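Probable mannosyltransferase KTR4 (Saccharomyces cerevisiae, PDB 5A07) belongs to a yeast family of probable mannosyltransferases with a GT-A-type fold and is modelled here with guanosine-5'-diphosphate and a manganese ion. Local coordinates at residues Glu44-Asp47 and Ser48-Arg52. Residues are numbered along the deposited sequence; the frame is centred on the assembly and turned at random.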
# COMPACT_ATOMS: atom_id res chain seq x y z
N GLU B 44 -7.98 4.48 30.79
CA GLU B 44 -8.81 5.51 30.19
C GLU B 44 -8.50 5.69 28.69
O GLU B 44 -9.37 5.88 27.86
CB GLU B 44 -8.54 6.87 30.86
CG GLU B 44 -8.82 7.00 32.36
CD GLU B 44 -9.24 8.42 32.77
OE1 GLU B 44 -9.60 9.23 31.88
OE2 GLU B 44 -9.24 8.76 33.98
N VAL B 45 -7.22 5.69 28.41
CA VAL B 45 -6.72 5.85 27.04
C VAL B 45 -7.20 4.70 26.18
O VAL B 45 -7.85 4.92 25.15
CB VAL B 45 -5.20 5.94 27.05
CG1 VAL B 45 -4.65 5.87 25.65
CG2 VAL B 45 -4.78 7.26 27.73
N LEU B 46 -7.02 3.48 26.68
CA LEU B 46 -7.47 2.31 25.99
C LEU B 46 -8.94 2.25 25.82
O LEU B 46 -9.40 1.93 24.73
CB LEU B 46 -7.01 1.05 26.70
CG LEU B 46 -7.56 -0.27 26.13
CD1 LEU B 46 -6.90 -0.54 24.78
CD2 LEU B 46 -7.39 -1.48 27.05
N ASP B 47 -9.71 2.54 26.86
CA ASP B 47 -11.17 2.59 26.69
C ASP B 47 -11.54 3.59 25.62
O ASP B 47 -12.42 3.37 24.84
CB ASP B 47 -11.92 2.95 28.01
CG ASP B 47 -13.47 3.01 27.84
OD1 ASP B 47 -14.09 1.92 27.71
OD2 ASP B 47 -14.08 4.13 27.82
N SER B 48 -10.91 4.74 25.63
CA SER B 48 -11.25 5.72 24.61
C SER B 48 -10.95 5.17 23.15
O SER B 48 -11.75 5.35 22.24
CB SER B 48 -10.44 6.97 24.89
OG SER B 48 -10.24 7.70 23.70
N ILE B 49 -9.83 4.46 22.98
CA ILE B 49 -9.52 3.88 21.67
C ILE B 49 -10.54 2.85 21.29
O ILE B 49 -11.10 2.87 20.16
CB ILE B 49 -8.12 3.30 21.66
CG1 ILE B 49 -7.11 4.47 21.75
CG2 ILE B 49 -7.93 2.48 20.38
CD1 ILE B 49 -5.68 4.04 21.96
N MET B 50 -10.87 1.96 22.25
CA MET B 50 -11.91 0.96 22.01
C MET B 50 -13.29 1.52 21.71
O MET B 50 -13.99 0.97 20.87
CB MET B 50 -12.01 -0.08 23.14
CG MET B 50 -10.70 -0.82 23.34
SD MET B 50 -10.12 -1.77 21.89
CE MET B 50 -11.40 -2.97 21.84
N ASP B 51 -13.65 2.63 22.33
CA ASP B 51 -14.92 3.26 22.01
C ASP B 51 -14.88 3.72 20.56
O ASP B 51 -15.83 3.50 19.82
CB ASP B 51 -15.18 4.51 22.91
CG ASP B 51 -15.52 4.14 24.37
OD1 ASP B 51 -15.98 3.02 24.63
OD2 ASP B 51 -15.35 5.01 25.25
N ARG B 52 -13.81 4.39 20.17
CA ARG B 52 -13.75 4.88 18.77
C ARG B 52 -13.79 3.72 17.79
O ARG B 52 -14.43 3.83 16.76
CB ARG B 52 -12.48 5.68 18.54
CG ARG B 52 -12.68 7.09 18.98
CD ARG B 52 -11.56 7.56 19.84
NE ARG B 52 -10.37 7.90 19.10
CZ ARG B 52 -9.15 7.97 19.64
NH1 ARG B 52 -8.91 7.70 20.94
NH2 ARG B 52 -8.15 8.31 18.86
O HOH W 1 -16.77 2.77 27.24
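The carboxylates of Asp47 and Asp51 meet one turn apart on the solvent side of the helix, their planes almost perpendicular at 87°, with OD2 of Asp51 over one face of the Asp47 group. OD2 of Asp47 comes within 3.0 Å of that oxygen, two acceptors that would repel if both groups are charged; one may carry a proton, or the pair may be eased by a water. This bridges Asp47 OD1 at 2.9 Å and Asp51 OD1 at 2.7 Å, though more acceptors lie within its reach than it has protons. With CG anti to the backbone N (chi1 180°), the Asp47 carboxylate is set beside its own carbonyl carbon, whereas Asp51 turns back toward the carbonyl oxygen of Asp47, CG of Asp51 3.2 Å from that O. The guanidinium of Arg52 reaches back to Ser48, and NH1 gives OG a rather bent bond of 3.1 Å, 138° at the hydrogen, with OG slightly out of the guanidinium plane. All this decorates helix 43-53, near the start of the modelled chain and on the periphery of the GT-A-type fold, where regular i to i+4 bonds run from Ser48 N to Glu44 O through Asp51 N to Asp47 O. On the inward side, Leu46 and Met50 run alongside each other, CD1 of Leu46 4.1 Å from CG of Met50, and Val45 CG1 approaches Ile49 CD1 at 4.2 Å. Leu287 touches Leu46 and Ile49, Phe293 touches Ile49 and Arg52, and Met50 reaches Val280 of helix 272-282.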